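INSIG protein homolog (Mycobacterium vanbaalenii PYR-1, PDB 4XU6) binds diacylglycerol within the membrane, working as a homotrimer of six-helix subunits homologous to the Insig sterol sensors. Local coordinates at residues A106-A111 against L164-F169; H24-T29 against G88-T93; L95-P100 against A149-S154. All blocks are in the same frame, centred on the assembly; numbering follows the deposited sequence.

Interaction 1. Residues A106-A111 against L164-F169. Unlike the reference sequence in segment 106-111: Ala109 (reference Cys). With TDA (N-tridecanoic acid), chain E; TDA (N-tridecanoic acid), chain F.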
loop_
_atom_site.group_PDB
_atom_site.type_symbol
_atom_site.label_atom_id
_atom_site.label_comp_id
_atom_site.label_asym_id
_atom_site.label_seq_id
_atom_site.Cartn_x
_atom_site.Cartn_y
_atom_site.Cartn_z
ATOM N N ALA A 106 -9.316 8.451 5.777
ATOM C CA ALA A 106 -9.153 8.506 4.318
ATOM C C ALA A 106 -8.211 7.405 3.832
ATOM O O ALA A 106 -8.428 6.805 2.769
ATOM C CB ALA A 106 -8.631 9.879 3.895
ATOM N N LEU A 107 -7.164 7.132 4.610
ATOM C CA LEU A 107 -6.197 6.104 4.212
ATOM C C LEU A 107 -6.874 4.730 4.149
ATOM O O LEU A 107 -6.710 3.995 3.181
ATOM C CB LEU A 107 -5.002 6.075 5.170
ATOM C CG LEU A 107 -3.974 4.970 4.903
ATOM C CD1 LEU A 107 -3.371 5.111 3.506
ATOM C CD2 LEU A 107 -2.874 4.979 5.974
ATOM N N VAL A 108 -7.645 4.400 5.182
ATOM C CA VAL A 108 -8.362 3.130 5.229
ATOM C C VAL A 108 -9.414 3.046 4.119
ATOM O O VAL A 108 -9.561 2.010 3.468
ATOM C CB VAL A 108 -9.004 2.903 6.618
ATOM C CG1 VAL A 108 -9.723 1.544 6.671
ATOM C CG2 VAL A 108 -7.926 2.984 7.694
ATOM N N ALA A 109 -10.133 4.140 3.887
ATOM C CA ALA A 109 -11.100 4.172 2.788
ATOM C C ALA A 109 -10.435 3.962 1.426
ATOM O O ALA A 109 -11.000 3.312 0.550
ATOM C CB ALA A 109 -11.908 5.473 2.801
ATOM N N ALA A 110 -9.245 4.520 1.236
ATOM C CA ALA A 110 -8.518 4.322 -0.021
ATOM C C ALA A 110 -8.125 2.859 -0.181
ATOM O O ALA A 110 -8.253 2.291 -1.253
ATOM C CB ALA A 110 -7.275 5.224 -0.084
ATOM N N ALA A 111 -7.636 2.251 0.895
ATOM C CA ALA A 111 -7.248 0.844 0.852
ATOM C C ALA A 111 -8.453 -0.029 0.535
ATOM O O ALA A 111 -8.359 -0.969 -0.253
ATOM C CB ALA A 111 -6.616 0.426 2.183
ATOM N N LEU A 164 -13.541 1.982 11.099
ATOM C CA LEU A 164 -14.242 0.698 11.076
ATOM C C LEU A 164 -15.133 0.564 9.856
ATOM O O LEU A 164 -15.288 -0.524 9.319
ATOM C CB LEU A 164 -15.088 0.500 12.337
ATOM C CG LEU A 164 -14.293 0.322 13.631
ATOM C CD1 LEU A 164 -15.254 0.180 14.814
ATOM C CD2 LEU A 164 -13.374 -0.890 13.538
ATOM N N ALA A 165 -15.736 1.662 9.416
ATOM C CA ALA A 165 -16.636 1.559 8.275
ATOM C C ALA A 165 -15.921 1.039 7.009
ATOM O O ALA A 165 -16.344 0.030 6.443
ATOM C CB ALA A 165 -17.403 2.882 8.029
ATOM N N PRO A 166 -14.821 1.701 6.575
ATOM C CA PRO A 166 -14.169 1.091 5.406
ATOM C C PRO A 166 -13.422 -0.210 5.730
ATOM O O PRO A 166 -13.247 -1.033 4.833
ATOM C CB PRO A 166 -13.184 2.176 4.937
ATOM C CG PRO A 166 -12.964 3.062 6.128
ATOM C CD PRO A 166 -14.283 3.044 6.868
ATOM N N LEU A 167 -12.988 -0.406 6.974
ATOM C CA LEU A 167 -12.314 -1.665 7.309
ATOM C C LEU A 167 -13.278 -2.843 7.179
ATOM O O LEU A 167 -12.955 -3.839 6.541
ATOM C CB LEU A 167 -11.675 -1.620 8.707
ATOM C CG LEU A 167 -11.000 -2.903 9.222
ATOM C CD1 LEU A 167 -9.891 -3.352 8.284
ATOM C CD2 LEU A 167 -10.466 -2.696 10.663
ATOM N N TYR A 168 -14.462 -2.724 7.775
ATOM C CA TYR A 168 -15.472 -3.778 7.656
ATOM C C TYR A 168 -15.924 -3.942 6.207
ATOM O O TYR A 168 -16.159 -5.060 5.748
ATOM C CB TYR A 168 -16.679 -3.490 8.562
ATOM C CG TYR A 168 -16.504 -3.943 10.006
ATOM C CD1 TYR A 168 -16.513 -5.299 10.330
ATOM C CD2 TYR A 168 -16.344 -3.021 11.041
ATOM C CE1 TYR A 168 -16.358 -5.731 11.648
ATOM C CE2 TYR A 168 -16.189 -3.446 12.383
ATOM C CZ TYR A 168 -16.198 -4.814 12.662
ATOM O OH TYR A 168 -16.048 -5.273 13.962
ATOM N N PHE A 169 -16.039 -2.834 5.480
ATOM C CA PHE A 169 -16.436 -2.926 4.072
ATOM C C PHE A 169 -15.475 -3.826 3.285
ATOM O O PHE A 169 -15.901 -4.726 2.571
ATOM C CB PHE A 169 -16.512 -1.538 3.424
ATOM C CG PHE A 169 -16.794 -1.589 1.938
ATOM C CD1 PHE A 169 -18.102 -1.699 1.468
ATOM C CD2 PHE A 169 -15.748 -1.572 1.018
ATOM C CE1 PHE A 169 -18.361 -1.767 0.093
ATOM C CE2 PHE A 169 -15.995 -1.632 -0.351
ATOM C CZ PHE A 169 -17.304 -1.737 -0.815
HETATM O O21 TDA E . -11.546 -3.134 15.446
HETATM O O22 TDA E . -12.606 -4.250 17.191
HETATM C C21 TDA E . -12.323 -4.245 15.992
HETATM C C22 TDA E . -12.715 -5.405 15.124
HETATM C C23 TDA E . -12.566 -5.071 13.637
HETATM C C24 TDA E . -12.806 -6.304 12.765
HETATM C C25 TDA E . -12.769 -5.949 11.278
HETATM C C26 TDA E . -12.982 -7.169 10.387
HETATM C C27 TDA E . -11.762 -8.070 10.505
HETATM C C28 TDA E . -11.867 -9.296 9.627
HETATM C C29 TDA E . -10.696 -10.222 9.915
HETATM C C30 TDA E . -10.795 -11.415 8.983
HETATM C C31 TDA E . -10.561 -10.971 7.546
HETATM C C32 TDA E . -10.465 -12.173 6.615
HETATM C C33 TDA E . -10.807 -11.783 5.184
HETATM C C21 TDA F . -16.049 -6.541 18.773
HETATM C C22 TDA F . -17.223 -7.084 17.988
HETATM C C23 TDA F . -16.818 -7.492 16.579
HETATM C C24 TDA F . -18.053 -7.909 15.784
HETATM C C25 TDA F . -17.709 -8.274 14.347
HETATM C C26 TDA F . -18.953 -8.289 13.460
HETATM C C27 TDA F . -20.044 -9.160 14.071
HETATM C C28 TDA F . -21.348 -9.029 13.298
HETATM C C29 TDA F . -21.830 -10.404 12.860
HETATM C C30 TDA F . -22.080 -11.296 14.070
HETATM C C31 TDA F . -22.095 -12.759 13.644
HETATM C C32 TDA F . -22.976 -12.959 12.415
HETATM C C33 TDA F . -23.328 -14.430 12.226
#
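Val108 and Ala109 meet the ring of Pro166, which is wedged between them. The CG1 methyl of Val108 reaches Pro166 CG at 3.6 Å, the two side chains crossing at about a right angle. The next ring carbon, Pro166 CB, lies 3.6 Å from Ala109 CA and so rests on the helix backbone itself, with Ala109 CB (Cys in the reference sequence) beside it. The same Val108 methyl then runs on to the backbone of the following residue, 3.8 Å from Leu167 N. It can do so because CG1 is anti to the backbone N (chi1 -178°). The side chains that meet are all apolar, and Pro166, third in its helix, withholds no N-H that an i-to-i-4 bond would need. The segment axes, inclined by 17°, approach to 8.3 Å.

On its other flank helix 164-184 lines the lipid pocket. One acyl chain lies over a face of the Tyr168 ring, its C25 being 3.6 Å from Tyr168 CE1. Leu167 CD2 touches the same chain, and Leu164 CD2 reaches its carboxylate end. Tyr168 OH, hydrogen-bonded to Glu139, also lies 3.5 Å from C25 of the second bound chain. Helix 122-144 backs Tyr168 and Phe169, helix 76-96 packs on Val108 through Thr89 and Thr93, and Val91 and Gly88 of the second subunit abut Ala106 and Ala110.

Interaction 2. Residues H24-T29 against G88-T93. With TDA (N-tridecanoic acid), chain E.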
loop_
_atom_site.group_PDB
_atom_site.type_symbol
_atom_site.label_atom_id
_atom_site.label_comp_id
_atom_site.label_asym_id
_atom_site.label_seq_id
_atom_site.Cartn_x
_atom_site.Cartn_y
_atom_site.Cartn_z
ATOM N N HIS A 24 -4.974 -8.320 18.487
ATOM C CA HIS A 24 -3.748 -8.187 19.266
ATOM C C HIS A 24 -3.035 -6.876 18.919
ATOM O O HIS A 24 -2.548 -6.171 19.800
ATOM C CB HIS A 24 -2.781 -9.342 19.023
ATOM C CG HIS A 24 -1.410 -9.067 19.559
ATOM N ND1 HIS A 24 -1.115 -9.121 20.904
ATOM C CD2 HIS A 24 -0.273 -8.663 18.940
ATOM C CE1 HIS A 24 0.153 -8.796 21.090
ATOM N NE2 HIS A 24 0.685 -8.507 19.916
ATOM N N SER A 25 -2.978 -6.554 17.630
ATOM C CA SER A 25 -2.339 -5.318 17.183
ATOM C C SER A 25 -3.007 -4.082 17.793
ATOM O O SER A 25 -2.324 -3.173 18.267
ATOM C CB SER A 25 -2.343 -5.237 15.652
ATOM O OG SER A 25 -1.565 -6.284 15.099
ATOM N N HIS A 26 -4.340 -4.048 17.793
ATOM C CA HIS A 26 -5.066 -2.947 18.434
ATOM C C HIS A 26 -4.792 -2.853 19.937
ATOM O O HIS A 26 -4.585 -1.762 20.475
ATOM C CB HIS A 26 -6.575 -3.073 18.189
ATOM C CG HIS A 26 -7.015 -2.509 16.872
ATOM N ND1 HIS A 26 -8.305 -2.632 16.398
ATOM C CD2 HIS A 26 -6.336 -1.804 15.937
ATOM C CE1 HIS A 26 -8.396 -2.035 15.221
ATOM N NE2 HIS A 26 -7.215 -1.522 14.920
ATOM N N VAL A 27 -4.794 -3.996 20.616
ATOM C CA VAL A 27 -4.575 -3.988 22.067
ATOM C C VAL A 27 -3.158 -3.531 22.428
ATOM O O VAL A 27 -2.985 -2.647 23.281
ATOM C CB VAL A 27 -4.896 -5.354 22.706
ATOM C CG1 VAL A 27 -4.410 -5.411 24.167
ATOM C CG2 VAL A 27 -6.404 -5.629 22.634
ATOM N N VAL A 28 -2.157 -4.101 21.762
ATOM C CA VAL A 28 -0.762 -3.819 22.103
ATOM C C VAL A 28 -0.350 -2.386 21.754
ATOM O O VAL A 28 0.564 -1.832 22.357
ATOM C CB VAL A 28 0.222 -4.848 21.468
ATOM C CG1 VAL A 28 0.381 -4.600 19.958
ATOM C CG2 VAL A 28 1.573 -4.785 22.165
ATOM N N THR A 29 -1.036 -1.765 20.798
ATOM C CA THR A 29 -0.727 -0.381 20.457
ATOM C C THR A 29 -1.591 0.589 21.251
ATOM O O THR A 29 -1.391 1.799 21.174
ATOM C CB THR A 29 -0.971 -0.076 18.961
ATOM O OG1 THR A 29 -2.324 -0.403 18.635
ATOM C CG2 THR A 29 -0.026 -0.866 18.077
ATOM N N GLY A 88 -3.467 -6.417 6.283
ATOM C CA GLY A 88 -2.538 -5.299 6.247
ATOM C C GLY A 88 -3.219 -3.999 6.623
ATOM O O GLY A 88 -2.646 -3.168 7.323
ATOM N N THR A 89 -4.455 -3.820 6.169
ATOM C CA THR A 89 -5.200 -2.601 6.483
ATOM C C THR A 89 -5.538 -2.559 7.970
ATOM O O THR A 89 -5.427 -1.525 8.621
ATOM C CB THR A 89 -6.492 -2.519 5.644
ATOM O OG1 THR A 89 -6.155 -2.534 4.250
ATOM C CG2 THR A 89 -7.257 -1.243 5.949
ATOM N N TYR A 90 -5.956 -3.705 8.494
ATOM C CA TYR A 90 -6.291 -3.855 9.911
ATOM C C TYR A 90 -5.090 -3.473 10.793
ATOM O O TYR A 90 -5.205 -2.618 11.694
ATOM C CB TYR A 90 -6.696 -5.318 10.133
ATOM C CG TYR A 90 -7.459 -5.657 11.407
ATOM C CD1 TYR A 90 -7.435 -4.831 12.526
ATOM C CD2 TYR A 90 -8.195 -6.836 11.477
ATOM C CE1 TYR A 90 -8.140 -5.179 13.689
ATOM C CE2 TYR A 90 -8.895 -7.181 12.618
ATOM C CZ TYR A 90 -8.863 -6.360 13.711
ATOM O OH TYR A 90 -9.562 -6.738 14.836
ATOM N N VAL A 91 -3.929 -4.077 10.540
ATOM C CA VAL A 91 -2.765 -3.766 11.379
ATOM C C VAL A 91 -2.274 -2.334 11.175
ATOM O O VAL A 91 -1.737 -1.727 12.098
ATOM C CB VAL A 91 -1.599 -4.787 11.227
ATOM C CG1 VAL A 91 -2.060 -6.188 11.645
ATOM C CG2 VAL A 91 -1.041 -4.797 9.802
ATOM N N THR A 92 -2.477 -1.784 9.981
ATOM C CA THR A 92 -2.104 -0.388 9.741
ATOM C C THR A 92 -2.912 0.548 10.636
ATOM O O THR A 92 -2.385 1.545 11.136
ATOM C CB THR A 92 -2.291 0.018 8.255
ATOM O OG1 THR A 92 -1.396 -0.741 7.433
ATOM C CG2 THR A 92 -2.002 1.515 8.053
ATOM N N THR A 93 -4.188 0.232 10.847
ATOM C CA THR A 93 -5.003 1.085 11.713
ATOM C C THR A 93 -4.448 1.103 13.128
ATOM O O THR A 93 -4.543 2.105 13.810
ATOM C CB THR A 93 -6.500 0.698 11.741
ATOM O OG1 THR A 93 -6.665 -0.612 12.295
ATOM C CG2 THR A 93 -7.099 0.755 10.338
HETATM O O21 TDA E . -11.546 -3.134 15.446
HETATM O O22 TDA E . -12.606 -4.250 17.191
HETATM C C21 TDA E . -12.323 -4.245 15.992
HETATM C C22 TDA E . -12.715 -5.405 15.124
HETATM C C23 TDA E . -12.566 -5.071 13.637
HETATM C C24 TDA E . -12.806 -6.304 12.765
HETATM C C25 TDA E . -12.769 -5.949 11.278
HETATM C C26 TDA E . -12.982 -7.169 10.387
HETATM C C27 TDA E . -11.762 -8.070 10.505
HETATM C C28 TDA E . -11.867 -9.296 9.627
HETATM C C29 TDA E . -10.696 -10.222 9.915
HETATM C C30 TDA E . -10.795 -11.415 8.983
HETATM C C31 TDA E . -10.561 -10.971 7.546
HETATM C C32 TDA E . -10.465 -12.173 6.615
HETATM C C33 TDA E . -10.807 -11.783 5.184
HETATM O O HOH W 1 -9.597 -5.077 17.005
#
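At the polar end of the lipid pocket, His26, a diacylglycerol-binding residue, meets Tyr90 and Thr93 of the neighbouring helix. The rings of His26 and Tyr90 form a T-shaped pair with planes at 63°: the Tyr90 edge points into one imidazole face, and Tyr90 CE1 is 3.5 Å from His26 CE1. The imidazole rim is gripped at both nitrogens. His26 NE2 donates to Thr93 OG1 at 2.8 Å, nearly straight (161°) and close to the ring plane, while ND1 shares a water with Tyr90 OH. Thr93 OG1 is itself fixed by giving its proton to Tyr90 O at 2.6 Å, three residues back. With OG1 between the backbone N and the carbonyl carbon (chi1 64°), it points back at that carbonyl. Each ring is thus held from more than one direction. The carboxylate of the bound fatty acid arrives at the His26 edge, with its O21 3.3 Å from His26 CE1, and Tyr90 OH lies 3.4 Å from its C22.

Away from the pocket, Ser25 OG rests 3.5 Å from Val91 CG1, its polar need met by Ile21 O. The two segments run nearly parallel, their axes 8.9 Å apart. Thr31 and Thr32 press on His26 from the loop and strand after its helix, Phe163, just before helix 164-184, touches Thr93, and Pro103 of the third subunit packs on Ser25.

Interaction 3. Residues L95-P100 against A149-S154. With TDA (N-tridecanoic acid), chain E.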
loop_
_atom_site.group_PDB
_atom_site.type_symbol
_atom_site.label_atom_id
_atom_site.label_comp_id
_atom_site.label_asym_id
_atom_site.label_seq_id
_atom_site.Cartn_x
_atom_site.Cartn_y
_atom_site.Cartn_z
ATOM N N LEU A 95 -1.238 0.924 13.808
ATOM C CA LEU A 95 -0.045 1.769 13.744
ATOM C C LEU A 95 -0.370 3.261 13.688
ATOM O O LEU A 95 0.384 4.072 14.206
ATOM C CB LEU A 95 0.814 1.400 12.531
ATOM C CG LEU A 95 1.293 -0.051 12.456
ATOM C CD1 LEU A 95 2.124 -0.288 11.195
ATOM C CD2 LEU A 95 2.079 -0.423 13.691
ATOM N N VAL A 96 -1.481 3.627 13.054
ATOM C CA VAL A 96 -1.739 5.043 12.802
ATOM C C VAL A 96 -2.889 5.624 13.619
ATOM O O VAL A 96 -3.259 6.778 13.425
ATOM C CB VAL A 96 -1.983 5.322 11.282
ATOM C CG1 VAL A 96 -0.804 4.818 10.450
ATOM C CG2 VAL A 96 -3.299 4.678 10.798
ATOM N N HIS A 97 -3.451 4.839 14.540
ATOM C CA HIS A 97 -4.670 5.255 15.247
ATOM C C HIS A 97 -4.562 6.587 16.006
ATOM O O HIS A 97 -5.575 7.259 16.207
ATOM C CB HIS A 97 -5.139 4.175 16.230
ATOM C CG HIS A 97 -4.333 4.131 17.490
ATOM N ND1 HIS A 97 -3.175 3.392 17.605
ATOM C CD2 HIS A 97 -4.504 4.754 18.683
ATOM C CE1 HIS A 97 -2.670 3.558 18.817
ATOM N NE2 HIS A 97 -3.458 4.376 19.490
ATOM N N ALA A 98 -3.357 6.965 16.431
ATOM C CA ALA A 98 -3.184 8.198 17.214
ATOM C C ALA A 98 -3.145 9.472 16.359
ATOM O O ALA A 98 -3.111 10.585 16.898
ATOM C CB ALA A 98 -1.936 8.109 18.106
ATOM N N PHE A 99 -3.150 9.309 15.036
ATOM C CA PHE A 99 -3.088 10.445 14.113
ATOM C C PHE A 99 -4.469 11.063 13.910
ATOM O O PHE A 99 -5.466 10.450 14.285
ATOM C CB PHE A 99 -2.494 9.991 12.770
ATOM C CG PHE A 99 -0.996 9.828 12.794
ATOM C CD1 PHE A 99 -0.164 10.917 12.559
ATOM C CD2 PHE A 99 -0.421 8.585 13.034
ATOM C CE1 PHE A 99 1.216 10.773 12.579
ATOM C CE2 PHE A 99 0.956 8.427 13.053
ATOM C CZ PHE A 99 1.779 9.528 12.825
ATOM N N PRO A 100 -4.537 12.277 13.315
ATOM C CA PRO A 100 -5.845 12.933 13.157
ATOM C C PRO A 100 -6.854 12.107 12.351
ATOM O O PRO A 100 -6.472 11.403 11.410
ATOM C CB PRO A 100 -5.497 14.235 12.433
ATOM C CG PRO A 100 -4.091 14.552 12.918
ATOM C CD PRO A 100 -3.424 13.190 12.981
ATOM N N ALA A 149 -13.164 -0.319 25.166
ATOM C CA ALA A 149 -13.228 1.065 24.721
ATOM C C ALA A 149 -12.146 1.342 23.690
ATOM O O ALA A 149 -11.125 0.654 23.661
ATOM C CB ALA A 149 -13.090 2.018 25.905
ATOM N N TYR A 150 -12.364 2.357 22.861
ATOM C CA TYR A 150 -11.322 2.833 21.956
ATOM C C TYR A 150 -10.487 3.911 22.632
ATOM O O TYR A 150 -10.933 4.553 23.584
ATOM C CB TYR A 150 -11.928 3.354 20.640
ATOM C CG TYR A 150 -12.193 2.247 19.645
ATOM C CD1 TYR A 150 -13.341 1.465 19.736
ATOM C CD2 TYR A 150 -11.286 1.971 18.621
ATOM C CE1 TYR A 150 -13.574 0.432 18.839
ATOM C CE2 TYR A 150 -11.512 0.949 17.721
ATOM C CZ TYR A 150 -12.657 0.182 17.830
ATOM O OH TYR A 150 -12.887 -0.848 16.943
ATOM N N HIS A 151 -9.258 4.076 22.157
ATOM C CA HIS A 151 -8.417 5.192 22.564
ATOM C C HIS A 151 -9.196 6.481 22.307
ATOM O O HIS A 151 -9.943 6.563 21.336
ATOM C CB HIS A 151 -7.126 5.183 21.747
ATOM C CG HIS A 151 -6.082 6.127 22.252
ATOM N ND1 HIS A 151 -6.025 7.449 21.867
ATOM C CD2 HIS A 151 -5.051 5.938 23.110
ATOM C CE1 HIS A 151 -5.004 8.036 22.468
ATOM N NE2 HIS A 151 -4.400 7.143 23.229
ATOM N N PRO A 152 -9.053 7.481 23.198
ATOM C CA PRO A 152 -9.853 8.710 23.086
ATOM C C PRO A 152 -9.614 9.473 21.783
ATOM O O PRO A 152 -10.468 10.255 21.375
ATOM C CB PRO A 152 -9.388 9.544 24.286
ATOM C CG PRO A 152 -8.904 8.541 25.273
ATOM C CD PRO A 152 -8.284 7.435 24.457
ATOM N N ASP A 153 -8.478 9.251 21.134
ATOM C CA ASP A 153 -8.235 9.898 19.847
ATOM C C ASP A 153 -8.693 9.048 18.653
ATOM O O ASP A 153 -8.446 9.404 17.497
ATOM C CB ASP A 153 -6.772 10.337 19.720
ATOM C CG ASP A 153 -6.439 11.513 20.630
ATOM O OD1 ASP A 153 -7.365 12.295 20.943
ATOM O OD2 ASP A 153 -5.263 11.652 21.034
ATOM N N SER A 154 -9.395 7.951 18.933
ATOM C CA SER A 154 -9.945 7.103 17.875
ATOM C C SER A 154 -11.364 6.650 18.194
ATOM O O SER A 154 -11.709 5.496 17.947
ATOM C CB SER A 154 -9.074 5.857 17.677
ATOM O OG SER A 154 -7.717 6.131 17.969
HETATM O O21 TDA E . -11.546 -3.134 15.446
HETATM O O22 TDA E . -12.606 -4.250 17.191
HETATM C C21 TDA E . -12.323 -4.245 15.992
HETATM C C22 TDA E . -12.715 -5.405 15.124
HETATM C C23 TDA E . -12.566 -5.071 13.637
HETATM C C24 TDA E . -12.806 -6.304 12.765
HETATM C C25 TDA E . -12.769 -5.949 11.278
HETATM C C26 TDA E . -12.982 -7.169 10.387
HETATM C C27 TDA E . -11.762 -8.070 10.505
HETATM C C28 TDA E . -11.867 -9.296 9.627
HETATM C C29 TDA E . -10.696 -10.222 9.915
HETATM C C30 TDA E . -10.795 -11.415 8.983
HETATM C C31 TDA E . -10.561 -10.971 7.546
HETATM C C32 TDA E . -10.465 -12.173 6.615
HETATM C C33 TDA E . -10.807 -11.783 5.184
HETATM O O HOH W 2 -2.903 11.552 19.315
HETATM O O HOH W 3 -7.514 11.806 16.416
#
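His97 and His151 pair edge to face in the compact part of this contact, where the turn after helix 76-96 meets the turn after strand 148-150. The His97 edge is directed at one face of the His151 ring, with centroids 5.3 Å apart and planes at 68°. The opposite face of that ring is overlain by its neighbour, Pro152. Ser154 OG completes the tight side by donating to His97 O at 3.0 Å. It approaches from well above the carbonyl plane rather than along a lone pair, and it also sits at the imidazole edge, 3.6 Å from His97 CD2. The His97 ring stands where it does because CG lies between its backbone N and carbonyl carbon (chi1 77°) and because ND1 is hydrogen-bonded to Ala94 O. On the other side His151 ND1 accepts Asp153 N at 3.1 Å, which helps to set the rotation of the second imidazole.

Beyond these rings the contact loosens. The exposed Ala98 and Asp153 are joined through solvent: one water donates to Ala98 O (2.6 Å) and Asp153 OD2 (2.9 Å), and another links Phe99 O, rather distantly, with Asp153 O.

Each partner is a reverse turn closed by its own backbone bond, a type I turn at Val96-Phe99 and Ser154 N to His151 O in the other. The paired turns lie where helix 76-96 gives way to helix 101-119, probably near the membrane boundary, next to the polar end of the lipid site, where Tyr150 OH hydrogen-bonds the fatty-acid carboxylate (3.0 Å to its O21) and Glu139.

From the N terminus, the chain first closes at interaction 2, where helix 76-96 returns alongside helix 5-29 after 58 intervening residues. Only then do the other two open. Interaction 3 starts at the end of helix 76-96 and interaction 1 on the next helix, 101-119. The partners come back in the same order, 149-154 and then 164-169, so interactions 3 and 1 cross, neither nesting in the other. Leu167 of interaction 1 packs against Tyr90 of interaction 2, and Leu164 of interaction 1 touches Tyr150. All three segment pairs contact one bound fatty acid, so helices 5-29, 76-96 and 164-184 and strand 148-150 converge on its pocket.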